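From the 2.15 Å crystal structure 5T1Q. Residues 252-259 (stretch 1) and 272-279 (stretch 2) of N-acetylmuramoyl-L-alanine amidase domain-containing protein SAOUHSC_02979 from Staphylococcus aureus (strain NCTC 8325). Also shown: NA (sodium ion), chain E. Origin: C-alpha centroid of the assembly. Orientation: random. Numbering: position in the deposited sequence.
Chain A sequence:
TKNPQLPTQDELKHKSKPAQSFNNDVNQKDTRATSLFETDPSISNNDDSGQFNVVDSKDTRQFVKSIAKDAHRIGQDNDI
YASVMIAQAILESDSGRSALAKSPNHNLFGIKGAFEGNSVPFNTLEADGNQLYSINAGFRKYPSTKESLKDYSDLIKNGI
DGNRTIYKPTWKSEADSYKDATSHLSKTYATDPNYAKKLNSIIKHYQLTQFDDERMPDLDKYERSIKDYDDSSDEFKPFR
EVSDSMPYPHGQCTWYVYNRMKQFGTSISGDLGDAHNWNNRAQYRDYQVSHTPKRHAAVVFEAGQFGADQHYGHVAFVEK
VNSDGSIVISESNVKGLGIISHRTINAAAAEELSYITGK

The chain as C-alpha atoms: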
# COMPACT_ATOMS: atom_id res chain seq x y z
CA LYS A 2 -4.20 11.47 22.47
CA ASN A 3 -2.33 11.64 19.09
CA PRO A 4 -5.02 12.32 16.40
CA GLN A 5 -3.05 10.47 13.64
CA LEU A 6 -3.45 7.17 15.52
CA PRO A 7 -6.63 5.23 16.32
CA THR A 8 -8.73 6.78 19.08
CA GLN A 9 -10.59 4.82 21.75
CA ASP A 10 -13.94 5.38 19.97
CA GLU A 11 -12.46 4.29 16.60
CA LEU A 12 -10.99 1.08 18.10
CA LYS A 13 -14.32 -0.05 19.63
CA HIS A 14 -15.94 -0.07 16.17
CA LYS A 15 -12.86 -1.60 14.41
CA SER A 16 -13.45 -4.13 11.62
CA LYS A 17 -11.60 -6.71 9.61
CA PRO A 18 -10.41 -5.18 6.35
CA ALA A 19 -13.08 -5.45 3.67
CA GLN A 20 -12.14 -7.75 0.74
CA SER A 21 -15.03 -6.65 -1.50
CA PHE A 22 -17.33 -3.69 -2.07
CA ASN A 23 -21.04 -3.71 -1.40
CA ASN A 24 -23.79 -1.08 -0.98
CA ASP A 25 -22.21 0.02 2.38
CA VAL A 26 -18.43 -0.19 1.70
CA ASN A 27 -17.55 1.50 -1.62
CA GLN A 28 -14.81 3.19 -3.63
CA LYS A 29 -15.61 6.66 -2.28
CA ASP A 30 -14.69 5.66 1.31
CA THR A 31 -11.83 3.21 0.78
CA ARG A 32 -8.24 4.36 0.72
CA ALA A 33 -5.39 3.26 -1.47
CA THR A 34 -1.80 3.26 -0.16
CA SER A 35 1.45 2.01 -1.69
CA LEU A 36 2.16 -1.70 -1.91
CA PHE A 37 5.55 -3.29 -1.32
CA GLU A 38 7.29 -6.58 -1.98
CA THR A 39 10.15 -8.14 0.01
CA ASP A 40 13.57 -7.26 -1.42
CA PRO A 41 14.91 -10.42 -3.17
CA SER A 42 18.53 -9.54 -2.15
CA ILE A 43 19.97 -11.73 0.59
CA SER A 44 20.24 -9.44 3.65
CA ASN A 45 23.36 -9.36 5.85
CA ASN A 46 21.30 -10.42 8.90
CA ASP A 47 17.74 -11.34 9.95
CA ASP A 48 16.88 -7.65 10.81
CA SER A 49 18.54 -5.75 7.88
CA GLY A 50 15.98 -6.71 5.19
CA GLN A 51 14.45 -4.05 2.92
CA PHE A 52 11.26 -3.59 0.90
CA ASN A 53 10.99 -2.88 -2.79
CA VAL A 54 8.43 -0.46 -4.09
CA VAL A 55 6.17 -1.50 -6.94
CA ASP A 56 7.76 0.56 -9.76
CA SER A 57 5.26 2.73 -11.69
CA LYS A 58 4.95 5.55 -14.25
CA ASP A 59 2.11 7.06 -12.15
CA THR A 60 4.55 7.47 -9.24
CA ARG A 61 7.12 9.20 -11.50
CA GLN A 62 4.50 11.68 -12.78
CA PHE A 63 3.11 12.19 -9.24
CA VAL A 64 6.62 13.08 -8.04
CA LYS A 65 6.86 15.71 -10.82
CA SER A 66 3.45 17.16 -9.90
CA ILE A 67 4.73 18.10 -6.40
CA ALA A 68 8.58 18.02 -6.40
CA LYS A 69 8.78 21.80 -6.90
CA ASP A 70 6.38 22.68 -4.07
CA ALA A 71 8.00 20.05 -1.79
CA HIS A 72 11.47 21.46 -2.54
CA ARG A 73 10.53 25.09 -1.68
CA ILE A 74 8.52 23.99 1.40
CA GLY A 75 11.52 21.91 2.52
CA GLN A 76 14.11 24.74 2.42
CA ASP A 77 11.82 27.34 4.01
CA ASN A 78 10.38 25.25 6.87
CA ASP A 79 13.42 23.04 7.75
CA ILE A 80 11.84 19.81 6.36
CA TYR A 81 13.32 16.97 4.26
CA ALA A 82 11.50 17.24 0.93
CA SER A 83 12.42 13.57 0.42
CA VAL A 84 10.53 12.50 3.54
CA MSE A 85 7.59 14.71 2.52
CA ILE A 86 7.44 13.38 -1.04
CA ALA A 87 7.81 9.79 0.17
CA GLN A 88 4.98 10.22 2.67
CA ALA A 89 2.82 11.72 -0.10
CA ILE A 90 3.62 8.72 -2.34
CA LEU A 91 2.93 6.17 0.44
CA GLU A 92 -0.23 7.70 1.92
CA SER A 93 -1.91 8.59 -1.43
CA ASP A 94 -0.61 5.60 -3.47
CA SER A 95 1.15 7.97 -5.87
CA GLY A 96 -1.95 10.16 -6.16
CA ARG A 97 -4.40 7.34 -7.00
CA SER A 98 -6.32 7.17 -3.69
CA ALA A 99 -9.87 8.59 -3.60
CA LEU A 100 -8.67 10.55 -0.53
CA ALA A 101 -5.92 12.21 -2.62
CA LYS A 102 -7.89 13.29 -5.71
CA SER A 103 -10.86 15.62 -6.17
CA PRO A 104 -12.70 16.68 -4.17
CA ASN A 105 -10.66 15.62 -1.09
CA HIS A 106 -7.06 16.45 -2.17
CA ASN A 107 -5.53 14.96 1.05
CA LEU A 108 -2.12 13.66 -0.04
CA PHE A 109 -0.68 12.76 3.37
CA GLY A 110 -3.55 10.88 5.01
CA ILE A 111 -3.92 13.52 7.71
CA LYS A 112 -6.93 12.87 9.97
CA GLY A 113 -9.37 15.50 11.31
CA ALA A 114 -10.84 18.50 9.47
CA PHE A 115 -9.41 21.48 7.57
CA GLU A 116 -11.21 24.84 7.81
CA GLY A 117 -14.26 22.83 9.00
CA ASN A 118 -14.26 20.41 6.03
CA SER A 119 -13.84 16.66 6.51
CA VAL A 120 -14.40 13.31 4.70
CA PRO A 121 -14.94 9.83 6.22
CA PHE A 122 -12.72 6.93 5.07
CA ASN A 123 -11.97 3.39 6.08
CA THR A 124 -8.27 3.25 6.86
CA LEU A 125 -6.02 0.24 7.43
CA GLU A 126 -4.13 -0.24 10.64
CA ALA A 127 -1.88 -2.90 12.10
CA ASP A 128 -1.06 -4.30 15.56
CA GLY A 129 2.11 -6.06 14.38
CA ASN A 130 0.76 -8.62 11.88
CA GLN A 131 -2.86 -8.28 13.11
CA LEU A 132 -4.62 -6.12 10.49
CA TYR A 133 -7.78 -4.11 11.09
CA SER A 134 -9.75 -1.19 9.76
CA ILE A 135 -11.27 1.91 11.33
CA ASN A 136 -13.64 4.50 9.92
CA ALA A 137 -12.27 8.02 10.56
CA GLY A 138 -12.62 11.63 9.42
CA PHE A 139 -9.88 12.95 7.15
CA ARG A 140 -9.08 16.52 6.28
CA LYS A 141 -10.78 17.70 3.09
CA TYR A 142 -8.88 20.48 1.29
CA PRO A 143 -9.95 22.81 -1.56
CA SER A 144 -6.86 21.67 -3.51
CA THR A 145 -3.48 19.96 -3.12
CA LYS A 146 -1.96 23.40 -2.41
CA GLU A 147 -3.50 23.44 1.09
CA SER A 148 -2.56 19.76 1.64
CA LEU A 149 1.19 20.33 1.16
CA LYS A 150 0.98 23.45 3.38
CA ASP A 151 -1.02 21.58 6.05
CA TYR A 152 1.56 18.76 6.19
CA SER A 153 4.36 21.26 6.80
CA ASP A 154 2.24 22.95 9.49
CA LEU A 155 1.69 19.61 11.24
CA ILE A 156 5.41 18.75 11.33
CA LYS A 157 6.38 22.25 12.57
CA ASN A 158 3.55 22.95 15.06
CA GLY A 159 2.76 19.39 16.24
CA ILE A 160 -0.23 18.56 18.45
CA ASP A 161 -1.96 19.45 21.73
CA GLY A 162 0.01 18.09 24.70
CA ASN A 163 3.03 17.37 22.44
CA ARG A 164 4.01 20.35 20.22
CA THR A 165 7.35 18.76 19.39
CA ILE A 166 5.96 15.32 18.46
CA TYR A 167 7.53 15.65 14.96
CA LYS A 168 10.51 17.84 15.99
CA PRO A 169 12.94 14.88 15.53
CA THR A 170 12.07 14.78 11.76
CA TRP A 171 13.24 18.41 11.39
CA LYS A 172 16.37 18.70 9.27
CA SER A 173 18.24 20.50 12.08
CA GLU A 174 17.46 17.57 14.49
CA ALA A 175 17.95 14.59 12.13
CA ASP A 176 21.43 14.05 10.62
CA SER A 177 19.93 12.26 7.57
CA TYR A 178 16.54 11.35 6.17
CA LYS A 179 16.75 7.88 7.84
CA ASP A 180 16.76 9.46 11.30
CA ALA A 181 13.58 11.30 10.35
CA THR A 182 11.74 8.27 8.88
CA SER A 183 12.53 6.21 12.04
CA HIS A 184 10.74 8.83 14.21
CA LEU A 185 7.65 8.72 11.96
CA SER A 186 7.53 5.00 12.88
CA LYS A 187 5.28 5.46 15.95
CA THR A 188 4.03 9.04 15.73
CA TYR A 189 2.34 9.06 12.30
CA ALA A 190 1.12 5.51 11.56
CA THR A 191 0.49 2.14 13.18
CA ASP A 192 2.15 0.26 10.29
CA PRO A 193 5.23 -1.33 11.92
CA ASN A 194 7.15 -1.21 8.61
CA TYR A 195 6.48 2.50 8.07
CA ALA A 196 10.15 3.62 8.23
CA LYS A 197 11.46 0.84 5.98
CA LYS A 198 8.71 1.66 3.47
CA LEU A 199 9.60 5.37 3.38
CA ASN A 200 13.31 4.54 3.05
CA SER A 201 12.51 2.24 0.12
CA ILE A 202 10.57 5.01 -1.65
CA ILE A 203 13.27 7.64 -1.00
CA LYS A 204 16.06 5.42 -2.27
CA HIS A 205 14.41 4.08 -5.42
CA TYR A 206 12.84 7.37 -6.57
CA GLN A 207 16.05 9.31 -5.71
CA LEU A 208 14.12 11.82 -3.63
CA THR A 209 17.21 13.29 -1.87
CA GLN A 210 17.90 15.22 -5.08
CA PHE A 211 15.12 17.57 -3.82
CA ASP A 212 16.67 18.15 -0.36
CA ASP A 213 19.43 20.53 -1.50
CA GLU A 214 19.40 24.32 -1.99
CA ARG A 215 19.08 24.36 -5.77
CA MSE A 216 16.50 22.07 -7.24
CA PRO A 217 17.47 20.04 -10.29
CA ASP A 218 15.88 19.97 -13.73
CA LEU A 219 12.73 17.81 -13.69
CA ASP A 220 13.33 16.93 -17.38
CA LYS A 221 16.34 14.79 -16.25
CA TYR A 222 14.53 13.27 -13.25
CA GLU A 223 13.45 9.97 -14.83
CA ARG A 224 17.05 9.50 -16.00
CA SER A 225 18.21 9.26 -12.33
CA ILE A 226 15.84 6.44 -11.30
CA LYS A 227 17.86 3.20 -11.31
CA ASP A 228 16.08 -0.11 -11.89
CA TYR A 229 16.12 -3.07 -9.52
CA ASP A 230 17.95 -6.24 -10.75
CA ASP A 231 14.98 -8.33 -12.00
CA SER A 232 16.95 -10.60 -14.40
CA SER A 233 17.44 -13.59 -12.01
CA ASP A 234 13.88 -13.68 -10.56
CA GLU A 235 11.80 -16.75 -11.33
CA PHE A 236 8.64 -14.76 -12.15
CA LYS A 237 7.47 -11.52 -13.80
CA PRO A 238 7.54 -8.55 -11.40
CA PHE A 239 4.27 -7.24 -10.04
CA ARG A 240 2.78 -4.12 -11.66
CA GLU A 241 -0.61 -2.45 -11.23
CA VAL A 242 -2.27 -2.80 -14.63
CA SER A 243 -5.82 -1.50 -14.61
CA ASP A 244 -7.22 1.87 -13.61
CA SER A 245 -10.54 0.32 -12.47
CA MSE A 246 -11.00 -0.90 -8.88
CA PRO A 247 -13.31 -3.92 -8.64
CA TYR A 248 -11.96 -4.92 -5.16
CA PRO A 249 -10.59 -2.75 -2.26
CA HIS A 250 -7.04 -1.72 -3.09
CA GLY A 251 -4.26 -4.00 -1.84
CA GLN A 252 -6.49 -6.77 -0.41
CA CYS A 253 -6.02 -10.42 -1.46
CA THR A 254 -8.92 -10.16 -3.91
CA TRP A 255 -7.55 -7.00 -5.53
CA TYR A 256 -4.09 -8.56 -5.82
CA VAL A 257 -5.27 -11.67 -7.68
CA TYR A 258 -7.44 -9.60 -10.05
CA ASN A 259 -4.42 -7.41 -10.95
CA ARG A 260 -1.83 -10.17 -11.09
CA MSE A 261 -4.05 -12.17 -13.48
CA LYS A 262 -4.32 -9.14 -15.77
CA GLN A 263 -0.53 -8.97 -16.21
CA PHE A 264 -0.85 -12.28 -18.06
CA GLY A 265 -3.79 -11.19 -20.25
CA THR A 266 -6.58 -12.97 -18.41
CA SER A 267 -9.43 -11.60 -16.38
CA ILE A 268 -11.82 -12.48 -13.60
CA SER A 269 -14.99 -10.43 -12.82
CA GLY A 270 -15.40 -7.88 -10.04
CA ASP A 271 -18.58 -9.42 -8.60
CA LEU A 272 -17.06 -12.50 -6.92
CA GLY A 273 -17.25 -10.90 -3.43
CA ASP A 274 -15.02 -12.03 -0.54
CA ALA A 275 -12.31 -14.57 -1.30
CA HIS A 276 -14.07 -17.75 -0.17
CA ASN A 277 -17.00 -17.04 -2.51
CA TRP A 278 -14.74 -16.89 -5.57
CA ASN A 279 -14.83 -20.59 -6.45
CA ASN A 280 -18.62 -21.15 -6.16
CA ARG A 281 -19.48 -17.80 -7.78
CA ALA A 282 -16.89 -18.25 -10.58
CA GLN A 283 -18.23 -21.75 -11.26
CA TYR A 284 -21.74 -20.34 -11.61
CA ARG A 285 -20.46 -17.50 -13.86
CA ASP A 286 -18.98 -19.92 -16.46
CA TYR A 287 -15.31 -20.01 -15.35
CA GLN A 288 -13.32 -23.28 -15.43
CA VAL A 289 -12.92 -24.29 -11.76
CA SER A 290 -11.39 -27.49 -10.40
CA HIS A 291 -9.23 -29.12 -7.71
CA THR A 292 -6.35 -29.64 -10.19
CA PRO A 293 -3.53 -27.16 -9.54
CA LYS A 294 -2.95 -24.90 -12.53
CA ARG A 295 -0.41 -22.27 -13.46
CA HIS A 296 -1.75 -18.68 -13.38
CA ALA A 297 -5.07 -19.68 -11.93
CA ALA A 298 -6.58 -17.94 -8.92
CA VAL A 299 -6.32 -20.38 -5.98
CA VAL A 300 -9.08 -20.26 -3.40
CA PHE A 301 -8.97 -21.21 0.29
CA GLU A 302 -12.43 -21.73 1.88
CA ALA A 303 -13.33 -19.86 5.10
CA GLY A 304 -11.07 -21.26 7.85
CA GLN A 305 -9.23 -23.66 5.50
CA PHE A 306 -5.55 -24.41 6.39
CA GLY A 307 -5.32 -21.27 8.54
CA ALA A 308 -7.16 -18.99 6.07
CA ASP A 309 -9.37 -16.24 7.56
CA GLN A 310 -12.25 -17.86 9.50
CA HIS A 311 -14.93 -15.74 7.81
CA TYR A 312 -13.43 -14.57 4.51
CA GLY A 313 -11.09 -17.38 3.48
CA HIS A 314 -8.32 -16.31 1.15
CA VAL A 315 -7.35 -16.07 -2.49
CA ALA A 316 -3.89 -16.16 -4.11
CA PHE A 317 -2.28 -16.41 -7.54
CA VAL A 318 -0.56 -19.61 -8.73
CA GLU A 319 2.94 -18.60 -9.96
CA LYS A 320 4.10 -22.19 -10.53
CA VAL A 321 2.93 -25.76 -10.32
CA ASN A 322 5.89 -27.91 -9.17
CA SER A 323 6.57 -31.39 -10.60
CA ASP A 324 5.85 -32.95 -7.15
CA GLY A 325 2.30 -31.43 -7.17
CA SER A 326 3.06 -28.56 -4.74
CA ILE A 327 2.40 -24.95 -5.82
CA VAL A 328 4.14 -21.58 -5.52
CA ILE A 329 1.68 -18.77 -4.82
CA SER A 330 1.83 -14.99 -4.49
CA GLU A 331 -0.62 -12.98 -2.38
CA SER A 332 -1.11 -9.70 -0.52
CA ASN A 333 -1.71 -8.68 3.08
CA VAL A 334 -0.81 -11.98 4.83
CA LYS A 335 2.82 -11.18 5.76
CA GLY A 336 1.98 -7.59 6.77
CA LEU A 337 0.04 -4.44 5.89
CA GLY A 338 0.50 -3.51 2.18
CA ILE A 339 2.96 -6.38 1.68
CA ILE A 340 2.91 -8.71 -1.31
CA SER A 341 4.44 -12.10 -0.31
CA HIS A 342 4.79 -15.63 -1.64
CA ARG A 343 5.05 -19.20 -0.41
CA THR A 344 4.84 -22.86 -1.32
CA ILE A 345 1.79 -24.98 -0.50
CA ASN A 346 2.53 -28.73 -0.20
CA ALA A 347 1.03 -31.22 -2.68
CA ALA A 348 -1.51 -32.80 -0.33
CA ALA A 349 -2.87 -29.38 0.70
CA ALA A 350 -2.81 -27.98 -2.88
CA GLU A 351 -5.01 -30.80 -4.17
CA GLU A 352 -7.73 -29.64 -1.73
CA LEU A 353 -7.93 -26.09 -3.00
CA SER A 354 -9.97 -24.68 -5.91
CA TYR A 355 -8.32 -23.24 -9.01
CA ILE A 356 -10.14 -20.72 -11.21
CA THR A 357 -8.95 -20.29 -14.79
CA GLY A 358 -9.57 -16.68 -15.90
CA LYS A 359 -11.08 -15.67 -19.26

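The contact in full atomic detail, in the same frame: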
# COMPACT_ATOMS: atom_id res chain seq x y z
N GLN A 252 -6.02 -5.52 -1.06
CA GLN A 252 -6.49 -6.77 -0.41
C GLN A 252 -6.21 -8.00 -1.29
O GLN A 252 -5.83 -7.85 -2.46
CB GLN A 252 -7.97 -6.65 -0.05
CG GLN A 252 -8.21 -5.51 0.93
CD GLN A 252 -7.45 -5.70 2.24
OE1 GLN A 252 -7.47 -6.78 2.83
NE2 GLN A 252 -6.76 -4.67 2.69
N CYS A 253 -6.38 -9.19 -0.74
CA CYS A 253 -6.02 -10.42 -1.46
C CYS A 253 -6.77 -10.56 -2.77
O CYS A 253 -6.23 -11.03 -3.75
CB CYS A 253 -6.21 -11.66 -0.61
SG CYS A 253 -7.89 -11.96 -0.01
N THR A 254 -8.03 -10.13 -2.75
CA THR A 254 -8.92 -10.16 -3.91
C THR A 254 -8.40 -9.22 -4.99
O THR A 254 -8.24 -9.61 -6.14
CB THR A 254 -10.33 -9.73 -3.47
OG1 THR A 254 -10.21 -8.57 -2.66
CG2 THR A 254 -10.99 -10.80 -2.64
N TRP A 255 -8.12 -7.98 -4.60
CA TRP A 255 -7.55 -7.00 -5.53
C TRP A 255 -6.23 -7.49 -6.14
O TRP A 255 -5.97 -7.29 -7.32
CB TRP A 255 -7.32 -5.66 -4.81
CG TRP A 255 -6.61 -4.63 -5.64
CD1 TRP A 255 -7.17 -3.67 -6.41
CD2 TRP A 255 -5.19 -4.48 -5.78
NE1 TRP A 255 -6.19 -2.92 -7.02
CE2 TRP A 255 -4.97 -3.40 -6.65
CE3 TRP A 255 -4.09 -5.16 -5.25
CZ2 TRP A 255 -3.69 -2.98 -7.01
CZ3 TRP A 255 -2.81 -4.74 -5.62
CH2 TRP A 255 -2.62 -3.66 -6.48
N TYR A 256 -5.40 -8.12 -5.33
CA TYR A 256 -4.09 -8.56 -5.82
C TYR A 256 -4.24 -9.61 -6.92
O TYR A 256 -3.60 -9.50 -7.96
CB TYR A 256 -3.17 -9.06 -4.68
CG TYR A 256 -1.90 -9.65 -5.23
CD1 TYR A 256 -0.83 -8.84 -5.60
CD2 TYR A 256 -1.79 -11.04 -5.45
CE1 TYR A 256 0.32 -9.38 -6.14
CE2 TYR A 256 -0.65 -11.59 -6.01
CZ TYR A 256 0.40 -10.76 -6.35
OH TYR A 256 1.53 -11.29 -6.89
N VAL A 257 -5.09 -10.61 -6.68
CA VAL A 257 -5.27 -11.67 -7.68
C VAL A 257 -5.88 -11.14 -9.00
O VAL A 257 -5.47 -11.55 -10.09
CB VAL A 257 -6.07 -12.85 -7.12
CG1 VAL A 257 -6.24 -13.92 -8.18
CG2 VAL A 257 -5.38 -13.44 -5.88
N TYR A 258 -6.84 -10.24 -8.89
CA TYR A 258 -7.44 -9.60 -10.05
C TYR A 258 -6.36 -8.93 -10.90
O TYR A 258 -6.29 -9.15 -12.11
CB TYR A 258 -8.50 -8.58 -9.61
CG TYR A 258 -9.08 -7.75 -10.75
CD1 TYR A 258 -8.46 -6.57 -11.17
CD2 TYR A 258 -10.26 -8.14 -11.38
CE1 TYR A 258 -8.99 -5.81 -12.22
CE2 TYR A 258 -10.79 -7.39 -12.43
CZ TYR A 258 -10.15 -6.24 -12.85
OH TYR A 258 -10.70 -5.50 -13.87
N ASN A 259 -5.51 -8.13 -10.25
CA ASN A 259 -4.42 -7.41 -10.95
C ASN A 259 -3.33 -8.32 -11.47
O ASN A 259 -2.89 -8.18 -12.61
CB ASN A 259 -3.82 -6.31 -10.07
CG ASN A 259 -4.72 -5.09 -9.99
OD1 ASN A 259 -5.52 -4.95 -9.07
ND2 ASN A 259 -4.66 -4.25 -11.00
N LEU A 272 -17.23 -11.23 -7.64
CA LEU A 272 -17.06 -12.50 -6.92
C LEU A 272 -17.11 -12.37 -5.39
O LEU A 272 -17.11 -13.38 -4.69
CB LEU A 272 -15.78 -13.21 -7.38
CG LEU A 272 -15.67 -13.56 -8.88
CD1 LEU A 272 -14.37 -14.27 -9.15
CD2 LEU A 272 -16.81 -14.42 -9.40
N GLY A 273 -17.15 -11.14 -4.88
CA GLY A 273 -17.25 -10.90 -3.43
C GLY A 273 -15.99 -11.28 -2.65
O GLY A 273 -14.87 -11.22 -3.19
N ASP A 274 -16.16 -11.62 -1.37
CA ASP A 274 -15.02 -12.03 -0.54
C ASP A 274 -14.38 -13.29 -1.09
O ASP A 274 -15.04 -14.09 -1.75
CB ASP A 274 -15.45 -12.26 0.90
CG ASP A 274 -16.08 -11.02 1.52
OD1 ASP A 274 -15.71 -9.88 1.15
OD2 ASP A 274 -16.95 -11.20 2.38
N ALA A 275 -13.11 -13.48 -0.76
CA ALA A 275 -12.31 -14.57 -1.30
C ALA A 275 -12.95 -15.96 -1.34
O ALA A 275 -12.92 -16.61 -2.37
CB ALA A 275 -10.98 -14.63 -0.57
N HIS A 276 -13.53 -16.40 -0.22
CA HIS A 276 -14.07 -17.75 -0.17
C HIS A 276 -15.23 -17.98 -1.14
O HIS A 276 -15.51 -19.14 -1.46
CB HIS A 276 -14.51 -18.12 1.26
CG HIS A 276 -15.70 -17.37 1.74
ND1 HIS A 276 -16.93 -17.96 1.85
CD2 HIS A 276 -15.86 -16.07 2.08
CE1 HIS A 276 -17.80 -17.06 2.28
NE2 HIS A 276 -17.18 -15.90 2.40
N ASN A 277 -15.92 -16.92 -1.55
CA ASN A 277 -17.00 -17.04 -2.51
C ASN A 277 -16.53 -17.09 -3.95
O ASN A 277 -17.34 -17.28 -4.83
CB ASN A 277 -17.99 -15.88 -2.39
CG ASN A 277 -18.95 -16.05 -1.24
OD1 ASN A 277 -19.41 -17.16 -0.96
ND2 ASN A 277 -19.31 -14.94 -0.61
N TRP A 278 -15.24 -16.92 -4.19
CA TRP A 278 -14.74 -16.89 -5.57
C TRP A 278 -14.97 -18.17 -6.36
O TRP A 278 -15.42 -18.12 -7.50
CB TRP A 278 -13.27 -16.50 -5.59
CG TRP A 278 -13.04 -15.01 -5.52
CD1 TRP A 278 -13.70 -14.11 -4.74
CD2 TRP A 278 -12.00 -14.28 -6.18
NE1 TRP A 278 -13.18 -12.84 -4.94
CE2 TRP A 278 -12.13 -12.92 -5.80
CE3 TRP A 278 -10.97 -14.64 -7.06
CZ2 TRP A 278 -11.28 -11.93 -6.28
CZ3 TRP A 278 -10.14 -13.64 -7.56
CH2 TRP A 278 -10.30 -12.31 -7.16
N ASN A 279 -14.70 -19.33 -5.74
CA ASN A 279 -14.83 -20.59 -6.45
C ASN A 279 -16.27 -20.95 -6.83
O ASN A 279 -16.53 -21.31 -7.97
CB ASN A 279 -14.09 -21.75 -5.73
CG ASN A 279 -14.60 -22.00 -4.33
OD1 ASN A 279 -15.19 -21.12 -3.69
ND2 ASN A 279 -14.35 -23.20 -3.83
NA NA E . -16.58 -21.05 -1.66
O HOH W 1 -17.96 -20.35 0.02
O HOH W 2 -17.39 -23.48 -1.82

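Two segments distant in sequence can pack closely without a single hydrogen bond between them, provided each satisfies its own polar groups and offers the other a fitting surface. Residues 252-259 and 272-279 of this amidase domain-containing protein illustrate the principle. The first is mostly helix, running from Cys-253 onward; the second begins as a loop and includes helix at Trp-278 and Asn-279. Their contact buries only 225 Å², both sides summed, and it rests on van der Waals packing. Trp-278 and Thr-254, both buried in the structure, have the largest areas covered by the opposing stretch, 75 and 63 Å².

The main packing element is the indole of Trp-278, whose CA-to-CB bond points toward the helix. Its six-membered ring reaches the backbone and side chains along one side of that helix. CH2 of Trp-278 lies 3.5 Å from O of Thr-254, while CZ2 of Trp-278 is 3.7 Å from CB of Thr-254. One turn along, CG1 of Val-257 sits 4.0 Å from CZ3 of Trp-278, an apolar contact well served by a compact branched side chain whose CA-to-CB bond is directed toward the other stretch. The edge of the ring approaches N of Tyr-258, 4.4 Å from CH2 of Trp-278. That nitrogen already donates to O of Thr-254 at 3.1 Å within the helix, so the indole packs against a backbone hydrogen bond rather than unpaired polar groups.

Small side chains fill the neighbouring part of the contact. The CA atoms of Thr-254 and Ala-275 come within 6.1 Å, and a methyl at Ala-275 suits this close approach: its CB lies 4.1 Å from SG of Cys-253 and 4.4 Å from CG2 of Thr-254. The threonine methyl also rests against the loop backbone, with CG2 of Thr-254 3.9 Å from both O of Gly-273 and N of Ala-275. Its hydroxyl, OG1, is hydrogen-bonded elsewhere in the structure. Thr-254 can thus present carbon to this contact without leaving its polar atom unsatisfied.

Hydrogen bonds contribute indirectly, by shaping the second stretch. NE1 of Trp-278 donates to O of Gly-273 at 2.9 Å, tying the indole to its own loop and satisfying its one polar atom. Gly-273 has a positive phi of 69°, a conformation that favours glycine. Backbone bonds from N of Asn-277 to O of Asp-274 and from N of Trp-278 to O of Ala-275, both 3.0 Å, tighten the turn. Beyond the contact, the sodium ion NA lies 2.2 Å from O of His-276 and 2.5 Å from OD1 of Asn-279, so the ion bridges these two residues of the second stretch.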